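Local coordinates for NudC domain-containing protein 2 (Mus musculus, PDB 2RH0), which may regulate the LIS1/dynein pathway by stabilising LIS1 together with the Hsp90 chaperone, at residues Val29-Gly34 / Leu51-Arg56; Thr13-Trp18 / Glu57-Lys62. One frame throughout, in Å; residues are numbered along the deposited sequence.

Contact 1 (Val29-Gly34 / Leu51-Arg56)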
loop_
_atom_site.group_PDB
_atom_site.type_symbol
_atom_site.label_atom_id
_atom_site.label_comp_id
_atom_site.label_asym_id
_atom_site.label_seq_id
_atom_site.Cartn_x
_atom_site.Cartn_y
_atom_site.Cartn_z
ATOM N N VAL A 29 -7.598 -5.984 -6.466
ATOM C CA VAL A 29 -7.345 -7.146 -7.328
ATOM C C VAL A 29 -6.777 -6.678 -8.660
ATOM O O VAL A 29 -7.451 -5.991 -9.386
ATOM C CB VAL A 29 -8.667 -7.940 -7.537
ATOM C CG1 VAL A 29 -8.447 -9.271 -8.300
ATOM C CG2 VAL A 29 -9.352 -8.170 -6.174
ATOM N N GLN A 30 -5.513 -6.991 -8.952
ATOM C CA GLN A 30 -4.933 -6.660 -10.245
ATOM C C GLN A 30 -5.628 -7.414 -11.362
ATOM O O GLN A 30 -5.922 -8.592 -11.239
ATOM C CB GLN A 30 -3.438 -6.979 -10.271
ATOM C CG GLN A 30 -2.621 -6.075 -9.335
ATOM C CD GLN A 30 -2.629 -4.630 -9.777
ATOM O OE1 GLN A 30 -2.389 -4.343 -10.954
ATOM N NE2 GLN A 30 -2.910 -3.708 -8.845
ATOM N N VAL A 31 -5.959 -6.705 -12.429
ATOM C CA VAL A 31 -6.588 -7.330 -13.584
ATOM C C VAL A 31 -5.802 -6.940 -14.839
ATOM O O VAL A 31 -5.029 -5.973 -14.806
ATOM C CB VAL A 31 -8.106 -6.969 -13.689
ATOM C CG1 VAL A 31 -8.832 -7.485 -12.457
ATOM C CG2 VAL A 31 -8.346 -5.455 -13.861
ATOM N N PRO A 32 -5.960 -7.711 -15.922
ATOM C CA PRO A 32 -5.287 -7.335 -17.161
ATOM C C PRO A 32 -5.687 -5.940 -17.621
ATOM O O PRO A 32 -6.835 -5.513 -17.390
ATOM C CB PRO A 32 -5.719 -8.420 -18.136
ATOM C CG PRO A 32 -6.003 -9.599 -17.260
ATOM C CD PRO A 32 -6.649 -9.008 -16.038
ATOM N N PRO A 33 -4.758 -5.223 -18.273
ATOM C CA PRO A 33 -4.989 -3.817 -18.622
ATOM C C PRO A 33 -6.148 -3.557 -19.602
ATOM O O PRO A 33 -6.702 -2.442 -19.620
ATOM C CB PRO A 33 -3.654 -3.392 -19.242
ATOM C CG PRO A 33 -2.672 -4.443 -18.816
ATOM C CD PRO A 33 -3.451 -5.684 -18.772
ATOM N N GLY A 34 -6.519 -4.564 -20.396
ATOM C CA GLY A 34 -7.658 -4.418 -21.304
ATOM C C GLY A 34 -9.015 -4.761 -20.683
ATOM O O GLY A 34 -10.016 -4.832 -21.387
ATOM N N LEU A 51 -15.513 -12.976 -7.388
ATOM C CA LEU A 51 -15.092 -12.097 -8.466
ATOM C C LEU A 51 -14.533 -12.936 -9.586
ATOM O O LEU A 51 -13.662 -13.778 -9.370
ATOM C CB LEU A 51 -14.041 -11.116 -7.974
ATOM C CG LEU A 51 -13.339 -10.197 -8.985
ATOM C CD1 LEU A 51 -14.251 -9.162 -9.657
ATOM C CD2 LEU A 51 -12.306 -9.540 -8.227
ATOM N N ALA A 52 -15.051 -12.705 -10.782
ATOM C CA ALA A 52 -14.594 -13.348 -12.000
ATOM C C ALA A 52 -14.396 -12.222 -13.005
ATOM O O ALA A 52 -15.182 -11.281 -13.025
ATOM C CB ALA A 52 -15.606 -14.331 -12.510
ATOM N N VAL A 53 -13.275 -12.286 -13.730
ATOM C CA VAL A 53 -12.897 -11.341 -14.774
ATOM C C VAL A 53 -12.795 -12.131 -16.086
ATOM O O VAL A 53 -12.130 -13.181 -16.166
ATOM C CB VAL A 53 -11.541 -10.636 -14.518
ATOM C CG1 VAL A 53 -11.269 -9.658 -15.615
ATOM C CG2 VAL A 53 -11.531 -9.909 -13.197
ATOM N N GLY A 54 -13.491 -11.649 -17.111
ATOM C CA GLY A 54 -13.536 -12.344 -18.389
ATOM C C GLY A 54 -13.837 -13.817 -18.203
ATOM O O GLY A 54 -13.186 -14.651 -18.814
ATOM N N GLY A 55 -14.795 -14.138 -17.328
ATOM C CA GLY A 55 -15.207 -15.518 -17.063
ATOM C C GLY A 55 -14.276 -16.372 -16.219
ATOM O O GLY A 55 -14.616 -17.521 -15.943
ATOM N N ARG A 56 -13.125 -15.816 -15.814
ATOM C CA ARG A 56 -12.100 -16.498 -15.008
ATOM C C ARG A 56 -12.264 -16.128 -13.531
ATOM O O ARG A 56 -12.138 -14.968 -13.184
ATOM C CB ARG A 56 -10.715 -16.036 -15.487
ATOM C CG ARG A 56 -9.498 -16.719 -14.858
ATOM C CD ARG A 56 -8.139 -16.270 -15.539
ATOM N NE ARG A 56 -7.530 -15.042 -14.976
ATOM C CZ ARG A 56 -7.803 -13.776 -15.339
ATOM N NH1 ARG A 56 -8.718 -13.491 -16.276
ATOM N NH2 ARG A 56 -7.154 -12.765 -14.743
#
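Val29 and Leu51 reach for each other from facing strands, and the pair illustrates how two beta sheets can be joined largely through aliphatic side chains. Followed outward, all three side-chain atoms of the valine lie close to one methyl of the leucine. Its CB lies 4.0 Å from Leu51 CD2. The fork beyond it straddles that methyl, with Val29 CG2 at 3.8 Å from Leu51 CD2 and CG1 almost as near. This grip follows from the first torsion (chi1 -173°), which sets CG1 anti to the backbone N and CG2 anti to the carbonyl carbon. CG1 also packs against Ile58 and CG2 against Trp15.

Two residues on, Val31 and Val53 meet through single methyls, Val31 CG1 to Val53 CG2 at 3.7 Å, their side chains crossing at about a right angle. At the solvent-exposed end, Arg56 bends at chi3 (87°) and brings its guanidinium to the proline ring; Pro32 CD sits at the guanidinium edge, near its plane, 4.0 Å from Arg56 NH2. Arg56 is the last residue of a type I' turn that begins at Val53, closed by Arg56 N bonding to Val53 O at 2.8 Å and by the reciprocal bond; Gly54 and Gly55 supply its positive phi angles.

The segments run out of strands 24-30 and 48-53, which lie in different antiparallel sheets, and the contact lies in the apolar layer between them, as in the beta sandwich of CS domains. Ile40 on strand 40-44 packs against both Leu51 and Val53. A strand of the second subunit pairs antiparallel with Val29 and Gln30, carrying that sheet across the interface. The apolar layer between strands 24-30 and 48-53 is continued by Val82 of the second subunit on Leu51 and Met81 of that subunit on Val31.

Contact 2 (Thr13-Trp18 / Glu57-Lys62)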
loop_
_atom_site.group_PDB
_atom_site.type_symbol
_atom_site.label_atom_id
_atom_site.label_comp_id
_atom_site.label_asym_id
_atom_site.label_seq_id
_atom_site.Cartn_x
_atom_site.Cartn_y
_atom_site.Cartn_z
ATOM N N THR A 13 -1.307 -10.707 -1.605
ATOM C CA THR A 13 -1.915 -11.982 -2.024
ATOM C C THR A 13 -1.390 -12.193 -3.436
ATOM O O THR A 13 -0.747 -11.285 -3.975
ATOM C CB THR A 13 -3.463 -11.887 -2.094
ATOM O OG1 THR A 13 -3.801 -10.965 -3.138
ATOM C CG2 THR A 13 -4.100 -11.430 -0.746
ATOM N N PRO A 14 -1.619 -13.376 -4.024
ATOM C CA PRO A 14 -1.177 -13.620 -5.392
ATOM C C PRO A 14 -1.797 -12.693 -6.438
ATOM O O PRO A 14 -1.148 -12.436 -7.443
ATOM C CB PRO A 14 -1.582 -15.065 -5.654
ATOM C CG PRO A 14 -1.758 -15.674 -4.324
ATOM C CD PRO A 14 -2.237 -14.564 -3.430
ATOM N N TRP A 15 -3.011 -12.173 -6.197
ATOM C CA TRP A 15 -3.711 -11.267 -7.160
ATOM C C TRP A 15 -3.686 -9.830 -6.770
ATOM O O TRP A 15 -4.156 -8.998 -7.530
ATOM C CB TRP A 15 -5.192 -11.673 -7.401
ATOM C CG TRP A 15 -5.834 -12.188 -6.208
ATOM C CD1 TRP A 15 -6.073 -13.492 -5.921
ATOM C CD2 TRP A 15 -6.265 -11.430 -5.060
ATOM N NE1 TRP A 15 -6.639 -13.606 -4.671
ATOM C CE2 TRP A 15 -6.778 -12.355 -4.126
ATOM C CE3 TRP A 15 -6.284 -10.059 -4.743
ATOM C CZ2 TRP A 15 -7.295 -11.962 -2.891
ATOM C CZ3 TRP A 15 -6.785 -9.667 -3.502
ATOM C CH2 TRP A 15 -7.284 -10.610 -2.590
ATOM N N GLY A 16 -3.166 -9.514 -5.589
ATOM C CA GLY A 16 -3.063 -8.129 -5.164
ATOM C C GLY A 16 -2.854 -7.965 -3.670
ATOM O O GLY A 16 -1.878 -8.470 -3.131
ATOM N N GLN A 17 -3.754 -7.243 -2.991
ATOM C CA GLN A 17 -3.630 -7.056 -1.561
ATOM C C GLN A 17 -4.954 -6.671 -0.941
ATOM O O GLN A 17 -5.915 -6.298 -1.655
ATOM C CB GLN A 17 -2.568 -6.022 -1.239
ATOM C CG GLN A 17 -2.794 -4.646 -1.824
ATOM C CD GLN A 17 -1.604 -3.659 -1.648
ATOM O OE1 GLN A 17 -1.791 -2.474 -1.805
ATOM N NE2 GLN A 17 -0.410 -4.150 -1.341
ATOM N N TRP A 18 -5.038 -6.846 0.372
ATOM C CA TRP A 18 -6.174 -6.352 1.117
ATOM C C TRP A 18 -5.677 -5.619 2.341
ATOM O O TRP A 18 -4.538 -5.810 2.793
ATOM C CB TRP A 18 -7.141 -7.504 1.504
ATOM C CG TRP A 18 -6.577 -8.479 2.525
ATOM C CD1 TRP A 18 -5.791 -9.556 2.281
ATOM C CD2 TRP A 18 -6.779 -8.440 3.925
ATOM N NE1 TRP A 18 -5.460 -10.178 3.457
ATOM C CE2 TRP A 18 -6.071 -9.511 4.479
ATOM C CE3 TRP A 18 -7.525 -7.607 4.773
ATOM C CZ2 TRP A 18 -6.067 -9.768 5.840
ATOM C CZ3 TRP A 18 -7.514 -7.852 6.108
ATOM C CH2 TRP A 18 -6.765 -8.911 6.640
ATOM N N GLU A 57 -12.516 -17.101 -12.661
ATOM C CA GLU A 57 -12.712 -16.819 -11.238
ATOM C C GLU A 57 -11.394 -16.413 -10.644
ATOM O O GLU A 57 -10.418 -17.148 -10.784
ATOM C CB GLU A 57 -13.235 -18.055 -10.509
ATOM C CG GLU A 57 -13.539 -17.871 -9.028
ATOM C CD GLU A 57 -13.799 -19.210 -8.333
ATOM O OE1 GLU A 57 -14.741 -19.940 -8.740
ATOM O OE2 GLU A 57 -13.039 -19.540 -7.383
ATOM N N ILE A 58 -11.353 -15.241 -10.005
ATOM C CA ILE A 58 -10.128 -14.747 -9.370
ATOM C C ILE A 58 -10.158 -14.883 -7.849
ATOM O O ILE A 58 -9.145 -15.180 -7.228
ATOM C CB ILE A 58 -9.883 -13.270 -9.674
ATOM C CG1 ILE A 58 -10.035 -12.969 -11.155
ATOM C CG2 ILE A 58 -8.523 -12.885 -9.206
ATOM C CD1 ILE A 58 -9.250 -13.870 -12.029
ATOM N N LEU A 59 -11.331 -14.690 -7.253
ATOM C CA LEU A 59 -11.468 -14.731 -5.832
ATOM C C LEU A 59 -12.866 -15.196 -5.484
ATOM O O LEU A 59 -13.825 -14.786 -6.096
ATOM C CB LEU A 59 -11.222 -13.331 -5.290
ATOM C CG LEU A 59 -11.745 -12.965 -3.925
ATOM C CD1 LEU A 59 -11.019 -13.765 -2.837
ATOM C CD2 LEU A 59 -11.542 -11.476 -3.752
ATOM N N LYS A 60 -12.982 -16.064 -4.499
ATOM C CA LYS A 60 -14.284 -16.581 -4.118
ATOM C C LYS A 60 -14.132 -17.236 -2.786
ATOM O O LYS A 60 -13.268 -18.095 -2.631
ATOM C CB LYS A 60 -14.742 -17.646 -5.105
ATOM C CG LYS A 60 -16.158 -18.185 -4.831
ATOM C CD LYS A 60 -16.457 -19.370 -5.716
ATOM C CE LYS A 60 -17.942 -19.503 -6.019
ATOM N NZ LYS A 60 -18.811 -19.322 -4.831
ATOM N N GLY A 61 -14.972 -16.874 -1.836
ATOM C CA GLY A 61 -14.932 -17.554 -0.571
ATOM C C GLY A 61 -15.739 -16.873 0.479
ATOM O O GLY A 61 -16.394 -15.871 0.223
ATOM N N LYS A 62 -15.652 -17.441 1.671
ATOM C CA LYS A 62 -16.394 -16.995 2.817
ATOM C C LYS A 62 -15.557 -15.971 3.531
ATOM O O LYS A 62 -14.352 -16.202 3.800
ATOM C CB LYS A 62 -16.665 -18.164 3.752
ATOM C CG LYS A 62 -17.549 -17.815 4.928
ATOM C CD LYS A 62 -17.531 -18.907 5.937
ATOM C CE LYS A 62 -18.746 -18.899 6.834
ATOM N NZ LYS A 62 -18.559 -19.981 7.857
#
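Trp15 slants across Ile58 and Leu59, meeting each obliquely. The near end of its side chain belongs to the isoleucine: CB of Trp15 is 4.0 Å from CG2 of Ile58, and Trp15 CD1 lies 3.7 Å from the backbone O of Ile58. With CG2 anti to the backbone N (chi1 -48° for CG1), the isoleucine presents that methyl to the tryptophan. At the far end of the indole, CZ2 of Trp15 comes within 4.1 Å of CD1 of Leu59. Ile58 and Leu59 form a classic beta bulge opposite Leu51, which is consistent with one ring reaching both.

On its own segment, the indole carries Thr13 OG1 over one face, off-centre, near the ring's periphery. That oxygen also receives a weak bond from Gly16 N, at 2.9 Å and a bent 127°. The backbone angles of Gly16 call for glycine, since a CB would jam against the carbonyl O of Trp15 and also crowd Trp15 CE3.

Replacing Trp15 with an alanine would probably open a gap beside Ile58 and Leu59 and leave the hydroxyl of Tyr105 of the second subunit without its indole N-H.

The chemistry divides accordingly. Toward strand 56-62 the ring makes mainly van der Waals contact, whereas its polar N-H and an edge-to-face stack serve Tyr105 of the second subunit, so one side chain joins sheet packing to dimer assembly.

How the contacts relate
From the N terminus, the chain passes through 13-18, turns back after strand 16-20 and reaches 29-34, which leaves the end of the neighbouring strand 24-30. It then builds the second sheet, where 51-56 holds the hairpin turn and runs directly into 57-62. Contact 1 closes the shorter loop, from 29-34 to 51-56, and is nested inside the longer one closed by contact 2. Their centres are about 11 Å apart. Each ties one sheet to the other, and backbone hydrogen bonds link them in turn: Trp15, just ahead of strand 16-20, pairs with Gln30, as Leu51 does with Ile58 and Leu59 in the second sheet. Both contacts also touch the second subunit.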